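DR2417 (Deinococcus radiodurans, PDB 4XWW) is an RNase J, a metallo-beta-lactamase-family ribonuclease that probably degrades RNA from the 5' end and takes part in rRNA maturation. Local coordinates at residues R227-I232 with Y374-S379; V240-F245 with T339-S344; R271-Y276 with L307-G312. All blocks are in the same frame, centred on the assembly; numbering follows the deposited sequence. Where two conformers were deposited one is given.

Contact 1. Residues R227-I232 with Y374-S379; sequences RNLEEI and YRVHAS. With nucleotides of chain C.
Leu229 and Val376 mark the closest approach of the two backbones, their CA atoms 6.2 Å apart, where the helical turns of 227-232 pass a loop with no regular structure, 374-379. Arg375 sits at the centre of an inverse gamma turn, and its carbonyl is presented to the helix. The amide of Asn228 takes it: ND2 donates to Arg375 O at 3.0 Å, with an N-H...O angle of 166°. The acceptor lies almost in the amide plane, so the N-H points in the plane of its amide at an in-plane lone pair of the carbonyl oxygen. The same ND2 lies 3.5 Å from Arg375 CB, and the arginine's aliphatic part runs on past the amide.

Beside this polar grip is a small apolar cluster. One methyl of Val376, CG1, receives two helix side chains: Ile232 CD1 at 3.5 Å and Leu229 CD2 at 3.6 Å, each side chain crossing the valine at about a right angle. With CG1 anti to the carbonyl carbon (chi1 -68°), the valine offers this branch to the helix. Ile232 CD1 also meets the Tyr374 ring obliquely, at CD2, 3.8 Å away.

Further along the loop the chain turns to the RNA. His377 to Ser379 are among the residues predicted to bind substrate, and Ser379 is known to bind UMP. His377 NE2 makes a hydrogen bond of 2.8 Å to O3' of U1 of chain C, in the plane of the imidazole. Arg251 holds the other ring nitrogen, ND1, as a second-shell partner.

Loop 374-379, between strand 367-369 and helix 384-394, lies against helix 222-234. Leu229 also packs on helix 249-261, while Ile232 and Tyr374 both touch Val369 of strand 367-369.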
loop_
_atom_site.group_PDB
_atom_site.type_symbol
_atom_site.label_atom_id
_atom_site.label_comp_id
_atom_site.label_asym_id
_atom_site.label_seq_id
_atom_site.Cartn_x
_atom_site.Cartn_y
_atom_site.Cartn_z
ATOM N N ARG A 227 -29.809 2.087 5.135
ATOM C CA ARG A 227 -30.356 2.379 6.463
ATOM C C ARG A 227 -29.303 3.041 7.354
ATOM O O ARG A 227 -29.576 4.026 8.065
ATOM C CB ARG A 227 -30.877 1.103 7.133
ATOM C CG ARG A 227 -32.217 0.619 6.595
ATOM C CD ARG A 227 -32.818 -0.434 7.519
ATOM N NE ARG A 227 -32.005 -1.646 7.560
ATOM C CZ ARG A 227 -32.114 -2.635 6.682
ATOM N NH1 ARG A 227 -33.007 -2.551 5.701
ATOM N NH2 ARG A 227 -31.332 -3.701 6.780
ATOM N N ASN A 228 -28.095 2.497 7.315
ATOM C CA ASN A 228 -27.006 3.042 8.117
ATOM C C ASN A 228 -26.644 4.476 7.711
ATOM O O ASN A 228 -26.409 5.343 8.578
ATOM C CB ASN A 228 -25.777 2.136 8.018
ATOM C CG ASN A 228 -25.991 0.795 8.692
ATOM O OD1 ASN A 228 -26.997 0.587 9.365
ATOM N ND2 ASN A 228 -25.022 -0.115 8.545
ATOM N N LEU A 229 -26.589 4.712 6.399
ATOM C CA LEU A 229 -26.294 6.046 5.882
ATOM C C LEU A 229 -27.382 7.024 6.289
ATOM O O LEU A 229 -27.077 8.143 6.676
ATOM C CB LEU A 229 -26.111 6.032 4.359
ATOM C CG LEU A 229 -24.761 5.455 3.907
ATOM C CD1 LEU A 229 -24.771 5.222 2.383
ATOM C CD2 LEU A 229 -23.575 6.374 4.341
ATOM N N GLU A 230 -28.648 6.610 6.218
ATOM C CA GLU A 230 -29.713 7.536 6.580
ATOM C C GLU A 230 -29.635 7.910 8.060
ATOM O O GLU A 230 -29.845 9.073 8.421
ATOM C CB GLU A 230 -31.097 6.954 6.243
ATOM C CG GLU A 230 -32.231 7.962 6.502
ATOM C CD GLU A 230 -33.516 7.622 5.767
ATOM O OE1 GLU A 230 -33.714 6.440 5.431
ATOM O OE2 GLU A 230 -34.309 8.550 5.506
ATOM N N GLU A 231 -29.288 6.945 8.913
ATOM C CA GLU A 231 -29.187 7.212 10.341
ATOM C C GLU A 231 -28.072 8.224 10.621
ATOM O O GLU A 231 -28.266 9.171 11.379
ATOM C CB GLU A 231 -28.949 5.908 11.119
ATOM C CG GLU A 231 -28.923 6.069 12.649
ATOM C CD GLU A 231 -28.777 4.737 13.382
ATOM O OE1 GLU A 231 -27.880 3.949 13.014
ATOM O OE2 GLU A 231 -29.568 4.471 14.316
ATOM N N ILE A 232 -26.913 8.034 9.995
ATOM C CA ILE A 232 -25.809 8.968 10.133
ATOM C C ILE A 232 -26.170 10.364 9.611
ATOM O O ILE A 232 -25.995 11.364 10.307
ATOM C CB ILE A 232 -24.566 8.420 9.409
ATOM C CG1 ILE A 232 -24.070 7.167 10.137
ATOM C CG2 ILE A 232 -23.468 9.494 9.325
ATOM C CD1 ILE A 232 -23.146 6.302 9.313
ATOM N N TYR A 374 -17.962 2.869 11.032
ATOM C CA TYR A 374 -19.333 2.988 10.561
ATOM C C TYR A 374 -19.537 2.042 9.380
ATOM O O TYR A 374 -18.709 1.998 8.467
ATOM C CB TYR A 374 -19.631 4.418 10.142
ATOM C CG TYR A 374 -19.485 5.432 11.251
ATOM C CD1 TYR A 374 -18.250 6.015 11.522
ATOM C CD2 TYR A 374 -20.575 5.809 12.015
ATOM C CE1 TYR A 374 -18.107 6.963 12.516
ATOM C CE2 TYR A 374 -20.439 6.753 13.028
ATOM C CZ TYR A 374 -19.198 7.316 13.271
ATOM O OH TYR A 374 -19.059 8.249 14.266
ATOM N N ARG A 375 -20.624 1.274 9.394
ATOM C CA ARG A 375 -20.825 0.308 8.312
ATOM C C ARG A 375 -21.506 1.007 7.159
ATOM O O ARG A 375 -22.730 0.951 7.020
ATOM C CB ARG A 375 -21.647 -0.898 8.758
ATOM C CG ARG A 375 -21.592 -2.014 7.698
ATOM C CD ARG A 375 -22.514 -3.196 7.972
ATOM N NE ARG A 375 -22.253 -3.815 9.267
ATOM C CZ ARG A 375 -21.336 -4.753 9.480
ATOM N NH1 ARG A 375 -21.172 -5.252 10.699
ATOM N NH2 ARG A 375 -20.582 -5.192 8.481
ATOM N N VAL A 376 -20.705 1.688 6.352
ATOM C CA VAL A 376 -21.236 2.522 5.294
ATOM C C VAL A 376 -20.794 2.028 3.908
ATOM O O VAL A 376 -20.889 2.747 2.923
ATOM C CB VAL A 376 -20.842 4.000 5.485
ATOM C CG1 VAL A 376 -21.549 4.565 6.714
ATOM C CG2 VAL A 376 -19.329 4.160 5.626
ATOM N N HIS A 377 -20.320 0.791 3.847
ATOM C CA HIS A 377 -20.006 0.169 2.561
ATOM C C HIS A 377 -20.270 -1.322 2.579
ATOM O O HIS A 377 -19.971 -1.994 3.572
ATOM C CB HIS A 377 -18.540 0.411 2.201
ATOM C CG HIS A 377 -18.133 -0.200 0.899
ATOM N ND1 HIS A 377 -18.582 0.263 -0.322
ATOM C CD2 HIS A 377 -17.304 -1.231 0.623
ATOM C CE1 HIS A 377 -18.061 -0.468 -1.289
ATOM N NE2 HIS A 377 -17.272 -1.378 -0.742
ATOM N N ALA A 378 -20.813 -1.831 1.471
ATOM C CA ALA A 378 -20.925 -3.263 1.222
ATOM C C ALA A 378 -20.211 -3.599 -0.065
ATOM O O ALA A 378 -20.423 -2.951 -1.083
ATOM C CB ALA A 378 -22.397 -3.690 1.139
ATOM N N SER A 379 -19.387 -4.636 -0.027
ATOM C CA SER A 379 -18.706 -5.147 -1.215
ATOM C C SER A 379 -19.689 -5.541 -2.324
ATOM O O SER A 379 -20.814 -5.965 -2.051
ATOM C CB SER A 379 -17.845 -6.365 -0.829
ATOM O OG SER A 379 -17.251 -6.976 -1.971
ATOM P P U C 2 -15.595 -4.149 -3.148
ATOM O OP1 U C 2 -16.674 -3.664 -4.037
ATOM O OP2 U C 2 -15.681 -5.505 -2.560
ATOM O "O5'" U C 2 -14.196 -4.081 -3.907
ATOM C "C5'" U C 2 -13.798 -2.915 -4.647
ATOM C "C4'" U C 2 -13.027 -3.316 -5.883
ATOM O "O4'" U C 2 -11.697 -3.778 -5.511
ATOM C "C3'" U C 2 -13.643 -4.436 -6.717
ATOM O "O3'" U C 2 -13.482 -4.122 -8.092
ATOM C "C2'" U C 2 -12.764 -5.638 -6.386
ATOM O "O2'" U C 2 -12.740 -6.604 -7.415
ATOM C "C1'" U C 2 -11.408 -4.961 -6.219
ATOM N N1 U C 2 -10.431 -5.744 -5.451
ATOM C C2 U C 2 -9.129 -5.772 -5.911
ATOM O O2 U C 2 -8.767 -5.175 -6.910
ATOM N N3 U C 2 -8.268 -6.526 -5.155
ATOM C C4 U C 2 -8.564 -7.240 -4.015
ATOM O O4 U C 2 -7.671 -7.871 -3.445
ATOM C C5 U C 2 -9.932 -7.165 -3.605
ATOM C C6 U C 2 -10.798 -6.437 -4.320
ATOM O "O3'" U C 1 -15.422 -3.099 -1.946
#

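Contact 2. Residues V240-F245 with T339-S344; sequences VFLTTF and TVILSS
Ile341 and Leu242 face each other as neighbours on two parallel strands, and the isoleucine can be followed outward. Its CB lies 3.9 Å from Phe241 O and also close to Leu242 CD1. The CG2 branch, anti to the backbone N, approaches that same leucine methyl at 4.0 Å. CG1 is anti to the carbonyl carbon instead (chi1 -59°), and the chain it starts ends in CD1, which meets Val240 CG1 at 3.9 Å and Leu242 CD1 slightly farther off. Ile341 therefore bridges two residues of the partner strand that are two positions apart, on the face where Leu229 and Ile233 of helix 222-234 pack.

In the five-stranded parallel sheet of the beta-CASP domain, with helices on both faces, 240-243 is the central strand and 339-342 its neighbour. The two run 15° from parallel, and Phe241 N, Ile341 N, Thr243 N and Ser343 N donate in turn across the gap. The first of these, Phe241 N to Thr339 O, spans 2.8 Å.

On the opposite face Thr243 CG2 presses against Leu342 CD2 at 3.5 Å. The threonine hydroxyl turns instead to Cys310 O in the neighbouring strand. The ring of Phe241 has Thr339 O at its edge and stacks with Phe308.

Farther along the chain, Thr244 OG1 donates to Ser343 O at 2.9 Å, in the carbonyl plane. Ser343, centre of an inverse gamma turn, has its own hydroxyl hydrogen-bonded to Val376 O and Arg251. Phe245, next after Thr244 and known to bind UMP, packs its ring on an RNA sugar and comes near Ser344 CB.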
loop_
_atom_site.group_PDB
_atom_site.type_symbol
_atom_site.label_atom_id
_atom_site.label_comp_id
_atom_site.label_asym_id
_atom_site.label_seq_id
_atom_site.Cartn_x
_atom_site.Cartn_y
_atom_site.Cartn_z
ATOM N N VAL A 240 -23.025 17.740 4.315
ATOM C CA VAL A 240 -22.536 16.371 4.167
ATOM C C VAL A 240 -21.895 16.227 2.794
ATOM O O VAL A 240 -22.490 16.605 1.770
ATOM C CB VAL A 240 -23.662 15.313 4.331
ATOM C CG1 VAL A 240 -23.147 13.886 4.078
ATOM C CG2 VAL A 240 -24.334 15.430 5.686
ATOM N N PHE A 241 -20.686 15.680 2.790
ATOM C CA PHE A 241 -19.999 15.248 1.584
ATOM C C PHE A 241 -19.853 13.751 1.655
ATOM O O PHE A 241 -19.461 13.200 2.686
ATOM C CB PHE A 241 -18.620 15.903 1.443
ATOM C CG PHE A 241 -18.642 17.410 1.422
ATOM C CD1 PHE A 241 -18.872 18.134 2.585
ATOM C CD2 PHE A 241 -18.400 18.106 0.249
ATOM C CE1 PHE A 241 -18.888 19.533 2.566
ATOM C CE2 PHE A 241 -18.398 19.491 0.223
ATOM C CZ PHE A 241 -18.654 20.208 1.379
ATOM N N LEU A 242 -20.172 13.069 0.563
ATOM C CA LEU A 242 -20.042 11.628 0.537
ATOM C C LEU A 242 -19.337 11.211 -0.752
ATOM O O LEU A 242 -19.611 11.771 -1.800
ATOM C CB LEU A 242 -21.428 10.962 0.640
ATOM C CG LEU A 242 -21.463 9.436 0.634
ATOM C CD1 LEU A 242 -22.658 8.953 1.466
ATOM C CD2 LEU A 242 -21.561 8.878 -0.807
ATOM N N THR A 243 -18.428 10.244 -0.657
ATOM C CA THR A 243 -17.779 9.677 -1.841
ATOM C C THR A 243 -17.989 8.190 -1.879
ATOM O O THR A 243 -18.087 7.527 -0.847
ATOM C CB THR A 243 -16.257 9.990 -1.879
ATOM O OG1 THR A 243 -15.698 9.544 -3.121
ATOM C CG2 THR A 243 -15.517 9.292 -0.727
ATOM N N THR A 244 -18.128 7.664 -3.099
ATOM C CA THR A 244 -18.253 6.248 -3.331
ATOM C C THR A 244 -17.806 6.070 -4.789
ATOM O O THR A 244 -17.437 7.054 -5.429
ATOM C CB THR A 244 -19.701 5.775 -3.084
ATOM O OG1 THR A 244 -19.770 4.351 -3.091
ATOM C CG2 THR A 244 -20.634 6.365 -4.130
ATOM N N PHE A 245 -17.802 4.849 -5.321
ATOM C CA PHE A 245 -17.511 4.678 -6.749
ATOM C C PHE A 245 -18.601 5.368 -7.562
ATOM O O PHE A 245 -19.768 5.223 -7.235
ATOM C CB PHE A 245 -17.441 3.187 -7.129
ATOM C CG PHE A 245 -16.641 2.348 -6.171
ATOM C CD1 PHE A 245 -15.289 2.568 -6.001
ATOM C CD2 PHE A 245 -17.247 1.332 -5.445
ATOM C CE1 PHE A 245 -14.552 1.796 -5.118
ATOM C CE2 PHE A 245 -16.516 0.552 -4.561
ATOM C CZ PHE A 245 -15.169 0.785 -4.398
ATOM N N THR A 339 -19.391 17.168 7.491
ATOM C CA THR A 339 -19.226 15.727 7.623
ATOM C C THR A 339 -18.787 15.143 6.289
ATOM O O THR A 339 -19.415 15.402 5.259
ATOM C CB THR A 339 -20.534 15.053 8.099
ATOM O OG1 THR A 339 -20.924 15.633 9.355
ATOM C CG2 THR A 339 -20.340 13.557 8.289
ATOM N N VAL A 340 -17.713 14.357 6.305
ATOM C CA VAL A 340 -17.297 13.640 5.097
ATOM C C VAL A 340 -17.435 12.145 5.313
ATOM O O VAL A 340 -16.915 11.586 6.286
ATOM C CB VAL A 340 -15.865 13.978 4.686
ATOM C CG1 VAL A 340 -15.405 13.038 3.526
ATOM C CG2 VAL A 340 -15.804 15.425 4.269
ATOM N N ILE A 341 -18.180 11.495 4.419
ATOM C CA ILE A 341 -18.406 10.059 4.515
ATOM C C ILE A 341 -17.693 9.347 3.372
ATOM O O ILE A 341 -17.943 9.640 2.195
ATOM C CB ILE A 341 -19.908 9.709 4.454
ATOM C CG1 ILE A 341 -20.700 10.384 5.583
ATOM C CG2 ILE A 341 -20.123 8.185 4.453
ATOM C CD1 ILE A 341 -22.232 10.363 5.335
ATOM N N LEU A 342 -16.829 8.400 3.720
ATOM C CA LEU A 342 -16.201 7.528 2.729
ATOM C C LEU A 342 -17.013 6.243 2.627
ATOM O O LEU A 342 -16.843 5.333 3.433
ATOM C CB LEU A 342 -14.741 7.218 3.107
ATOM C CG LEU A 342 -13.889 8.433 3.472
ATOM C CD1 LEU A 342 -12.405 8.051 3.736
ATOM C CD2 LEU A 342 -13.975 9.495 2.426
ATOM N N SER A 343 -17.932 6.198 1.662
ATOM C CA SER A 343 -18.795 5.035 1.457
ATOM C C SER A 343 -18.071 4.056 0.537
ATOM O O SER A 343 -18.483 3.837 -0.600
ATOM C CB SER A 343 -20.147 5.464 0.876
ATOM O OG SER A 343 -21.092 4.399 0.867
ATOM N N SER A 344 -16.996 3.472 1.055
ATOM C CA SER A 344 -16.054 2.663 0.283
ATOM C C SER A 344 -14.981 2.134 1.229
ATOM O O SER A 344 -14.859 2.599 2.354
ATOM C CB SER A 344 -15.391 3.472 -0.832
ATOM O OG SER A 344 -14.729 4.592 -0.290
#

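Contact 3. Residues R271-Y276 with L307-G312; sequences RSMIKY and LFVCTG. With nucleotides of chain C.
Met273 and Thr311 slide past each other in opposite directions, the methionine reaching out from the helix while the threonine reaches back toward it. Their meeting point is Met273 CG against Thr311 CG2, 3.6 Å apart. Beyond it the methionine bends at chi2 (-72°), which sets SD at 3.8 Å from Val309 CG1, and here the two side chains cross at about a right angle. The terminal CE then lies 3.5 Å from Cys310 O, so one flexible side chain touches three successive residues, Val309 and Cys310 at the end of the strand and Thr311 just after it. Ser272 CB adds a looser apolar touch on Thr311 CG2.

Both branches of Thr311 also reach the RNA. CG2, anti to the carbonyl carbon, lies beside OP2 of U6 of chain C as well as Met273; OG1 stands between the backbone N and the carbonyl carbon (chi1 52°), donates to OP1 of U6 at 2.6 Å and is also hydrogen-bonded to Val320 N. The backbone N of Ser272, in the first turn of helix 271-282, reaches OP2 of the same phosphate at 2.9 Å. Strand end and helix start therefore grip one phosphate from two segments, and the helix dipole probably adds to its attraction for the negative charge.

Arg271 sets off away from the strand and its side chain lies along the RNA. Its guanidinium has the U6 base over one face, with N3 offset toward the rim. In its own plane NH1 donates to OP2 of U7 of chain C at 3.1 Å, in a nearly straight bond of 177°.

Strand 306-310 lies between 265-269 and 240-243 in the beta-CASP sheet, and helix 271-282 follows directly on strand 265-269. Val309 also packs on Val266 and Met268 of that strand, while Tyr276 touches Leu114 of helix 109-122.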
loop_
_atom_site.group_PDB
_atom_site.type_symbol
_atom_site.label_atom_id
_atom_site.label_comp_id
_atom_site.label_asym_id
_atom_site.label_seq_id
_atom_site.Cartn_x
_atom_site.Cartn_y
_atom_site.Cartn_z
ATOM N N ARG A 271 -16.271 14.830 -12.678
ATOM C CA ARG A 271 -16.610 14.445 -14.049
ATOM C C ARG A 271 -17.226 13.053 -14.116
ATOM O O ARG A 271 -18.268 12.841 -14.754
ATOM C CB ARG A 271 -15.367 14.487 -14.942
ATOM C CG ARG A 271 -15.706 14.368 -16.418
ATOM C CD ARG A 271 -14.538 13.866 -17.252
ATOM N NE ARG A 271 -13.428 14.815 -17.320
ATOM C CZ ARG A 271 -12.687 15.009 -18.408
ATOM N NH1 ARG A 271 -11.692 15.886 -18.391
ATOM N NH2 ARG A 271 -12.946 14.328 -19.517
ATOM N N SER A 272 -16.586 12.110 -13.441
ATOM C CA SER A 272 -17.023 10.722 -13.491
ATOM C C SER A 272 -18.413 10.515 -12.866
ATOM O O SER A 272 -19.198 9.703 -13.349
ATOM C CB SER A 272 -15.988 9.826 -12.809
ATOM O OG SER A 272 -15.906 8.572 -13.463
ATOM N N MET A 273 -18.722 11.242 -11.795
ATOM C CA MET A 273 -20.045 11.142 -11.187
ATOM C C MET A 273 -21.130 11.547 -12.172
ATOM O O MET A 273 -22.155 10.876 -12.296
ATOM C CB MET A 273 -20.147 12.017 -9.937
ATOM C CG MET A 273 -19.632 11.350 -8.691
ATOM S SD MET A 273 -20.704 10.042 -8.082
ATOM C CE MET A 273 -19.624 9.332 -6.837
ATOM N N ILE A 274 -20.898 12.659 -12.862
ATOM C CA ILE A 274 -21.843 13.162 -13.853
ATOM C C ILE A 274 -21.999 12.167 -15.009
ATOM O O ILE A 274 -23.104 11.942 -15.510
ATOM C CB ILE A 274 -21.390 14.534 -14.373
ATOM C CG1 ILE A 274 -21.437 15.546 -13.226
ATOM C CG2 ILE A 274 -22.260 15.000 -15.530
ATOM C CD1 ILE A 274 -20.419 16.660 -13.334
ATOM N N LYS A 275 -20.891 11.545 -15.392
ATOM C CA LYS A 275 -20.894 10.597 -16.495
ATOM C C LYS A 275 -21.733 9.360 -16.194
ATOM O O LYS A 275 -22.584 8.989 -16.995
ATOM C CB LYS A 275 -19.466 10.169 -16.855
ATOM C CG LYS A 275 -19.424 9.028 -17.873
ATOM C CD LYS A 275 -18.011 8.542 -18.137
ATOM C CE LYS A 275 -17.832 7.107 -17.676
ATOM N NZ LYS A 275 -16.696 6.994 -16.717
ATOM N N TYR A 276 -21.493 8.712 -15.056
ATOM C CA TYR A 276 -22.247 7.506 -14.723
ATOM C C TYR A 276 -23.706 7.829 -14.434
ATOM O O TYR A 276 -24.594 7.047 -14.794
ATOM C CB TYR A 276 -21.621 6.751 -13.545
ATOM C CG TYR A 276 -20.460 5.906 -13.984
ATOM C CD1 TYR A 276 -20.661 4.636 -14.511
ATOM C CD2 TYR A 276 -19.166 6.394 -13.924
ATOM C CE1 TYR A 276 -19.594 3.867 -14.945
ATOM C CE2 TYR A 276 -18.093 5.628 -14.344
ATOM C CZ TYR A 276 -18.310 4.372 -14.857
ATOM O OH TYR A 276 -17.233 3.631 -15.284
ATOM N N LEU A 307 -26.187 18.083 0.389
ATOM C CA LEU A 307 -25.404 16.861 0.284
ATOM C C LEU A 307 -24.620 16.829 -1.037
ATOM O O LEU A 307 -25.189 16.989 -2.116
ATOM C CB LEU A 307 -26.313 15.628 0.405
ATOM C CG LEU A 307 -25.564 14.320 0.684
ATOM C CD1 LEU A 307 -26.426 13.385 1.510
ATOM C CD2 LEU A 307 -25.178 13.637 -0.605
ATOM N N PHE A 308 -23.309 16.637 -0.936
ATOM C CA PHE A 308 -22.444 16.505 -2.099
ATOM C C PHE A 308 -22.084 15.036 -2.286
ATOM O O PHE A 308 -21.557 14.413 -1.366
ATOM C CB PHE A 308 -21.147 17.311 -1.924
ATOM C CG PHE A 308 -21.328 18.791 -1.895
ATOM C CD1 PHE A 308 -21.563 19.454 -0.696
ATOM C CD2 PHE A 308 -21.202 19.542 -3.050
ATOM C CE1 PHE A 308 -21.697 20.837 -0.669
ATOM C CE2 PHE A 308 -21.339 20.908 -3.027
ATOM C CZ PHE A 308 -21.589 21.560 -1.835
ATOM N N VAL A 309 -22.345 14.494 -3.471
ATOM C CA VAL A 309 -21.893 13.146 -3.817
ATOM C C VAL A 309 -20.703 13.347 -4.747
ATOM O O VAL A 309 -20.847 13.953 -5.794
ATOM C CB VAL A 309 -22.996 12.318 -4.500
ATOM C CG1 VAL A 309 -22.495 10.927 -4.817
ATOM C CG2 VAL A 309 -24.219 12.244 -3.618
ATOM N N CYS A 310 -19.518 12.887 -4.316
ATOM C CA CYS A 310 -18.223 13.293 -4.897
ATOM C C CYS A 310 -17.356 12.125 -5.398
ATOM O O CYS A 310 -17.349 11.058 -4.804
ATOM C CB CYS A 310 -17.386 14.049 -3.864
ATOM S SG CYS A 310 -18.167 15.411 -2.957
ATOM N N THR A 311 -16.579 12.367 -6.458
ATOM C CA THR A 311 -15.549 11.444 -6.899
ATOM C C THR A 311 -14.376 11.432 -5.924
ATOM O O THR A 311 -14.177 12.392 -5.189
ATOM C CB THR A 311 -15.032 11.847 -8.267
ATOM O OG1 THR A 311 -14.648 13.226 -8.239
ATOM C CG2 THR A 311 -16.124 11.661 -9.340
ATOM N N GLY A 312 -13.592 10.362 -5.960
ATOM C CA GLY A 312 -12.365 10.317 -5.197
ATOM C C GLY A 312 -12.275 9.279 -4.105
ATOM O O GLY A 312 -11.414 9.398 -3.244
ATOM P P U C 6 -12.964 12.914 -11.293
ATOM O OP1 U C 6 -13.329 13.997 -10.342
ATOM O OP2 U C 6 -14.000 12.265 -12.145
ATOM O "O5'" U C 6 -11.855 13.478 -12.295
ATOM C "C5'" U C 6 -10.607 13.965 -11.829
ATOM C "C4'" U C 6 -9.659 14.207 -12.977
ATOM O "O4'" U C 6 -9.372 12.952 -13.648
ATOM C "C3'" U C 6 -10.193 15.102 -14.083
ATOM O "O3'" U C 6 -10.082 16.482 -13.785
ATOM C "C2'" U C 6 -9.383 14.660 -15.293
ATOM O "O2'" U C 6 -8.073 15.205 -15.249
ATOM C "C1'" U C 6 -9.283 13.157 -15.044
ATOM N N1 U C 6 -10.379 12.413 -15.715
ATOM C C2 U C 6 -10.177 12.027 -17.027
ATOM O O2 U C 6 -9.147 12.267 -17.634
ATOM N N3 U C 6 -11.223 11.344 -17.605
ATOM C C4 U C 6 -12.430 11.017 -17.022
ATOM O O4 U C 6 -13.275 10.399 -17.675
ATOM C C5 U C 6 -12.567 11.452 -15.665
ATOM C C6 U C 6 -11.564 12.116 -15.080
ATOM P P U C 5 -14.421 6.504 -10.179
ATOM O OP1 U C 5 -13.787 5.922 -8.975
ATOM O OP2 U C 5 -15.786 7.060 -10.088
ATOM O "O5'" U C 5 -13.466 7.645 -10.741
ATOM C "C5'" U C 5 -13.219 8.816 -9.950
ATOM C "C4'" U C 5 -11.848 9.377 -10.237
ATOM O "O4'" U C 5 -11.034 8.399 -10.939
ATOM C "C3'" U C 5 -11.812 10.585 -11.156
ATOM O "O3'" U C 5 -12.186 11.782 -10.489
ATOM C "C2'" U C 5 -10.361 10.568 -11.610
ATOM O "O2'" U C 5 -9.471 11.047 -10.626
ATOM C "C1'" U C 5 -10.145 9.070 -11.821
ATOM N N1 U C 5 -10.441 8.655 -13.199
ATOM C C2 U C 5 -9.449 8.834 -14.143
ATOM O O2 U C 5 -8.354 9.293 -13.871
ATOM N N3 U C 5 -9.787 8.445 -15.413
ATOM C C4 U C 5 -10.987 7.917 -15.836
ATOM O O4 U C 5 -11.134 7.615 -17.021
ATOM C C5 U C 5 -11.967 7.772 -14.803
ATOM C C6 U C 5 -11.670 8.144 -13.552
ATOM P P U C 7 -11.144 17.506 -14.381
ATOM O OP1 U C 7 -12.463 17.208 -13.773
ATOM O OP2 U C 7 -11.003 17.504 -15.857
ATOM O "O5'" U C 7 -10.634 18.911 -13.834
ATOM C "C5'" U C 7 -10.694 19.225 -12.433
ATOM C "C4'" U C 7 -9.422 19.912 -11.996
ATOM O "O4'" U C 7 -9.012 20.862 -13.019
ATOM C "C3'" U C 7 -9.529 20.718 -10.708
ATOM O "O3'" U C 7 -8.278 20.740 -10.031
ATOM C "C2'" U C 7 -9.886 22.106 -11.223
ATOM O "O2'" U C 7 -9.540 23.137 -10.322
ATOM C "C1'" U C 7 -9.032 22.178 -12.488
ATOM N N1 U C 7 -9.546 23.106 -13.512
ATOM C C2 U C 7 -9.953 24.359 -13.091
ATOM O O2 U C 7 -9.911 24.713 -11.925
ATOM N N3 U C 7 -10.412 25.181 -14.089
ATOM C C4 U C 7 -10.502 24.894 -15.434
ATOM O O4 U C 7 -10.941 25.746 -16.209
ATOM C C5 U C 7 -10.058 23.583 -15.792
ATOM C C6 U C 7 -9.601 22.756 -14.844
#

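Contact 2 is the buried core of the group, the central strand and its neighbour, joined by backbone bonds and packed side chains. Contact 3 is buried too, but its protein-to-protein part is largely apolar and its polar groups serve RNA phosphates. Contact 1 is only partly buried, a helix against a loop, with a single side-chain-to-backbone bond beside apolar packing. Contacts 2 and 3 share the parallel sheet: Leu242 N and O pair with Phe308 O and Cys310 N, and Thr244 O lies near Met273 CE. Contacts 1 and 2 adjoin, with His377 lying against Ser344. Contacts 1 and 3 do not touch, yet both reach chain C, at different nucleotides.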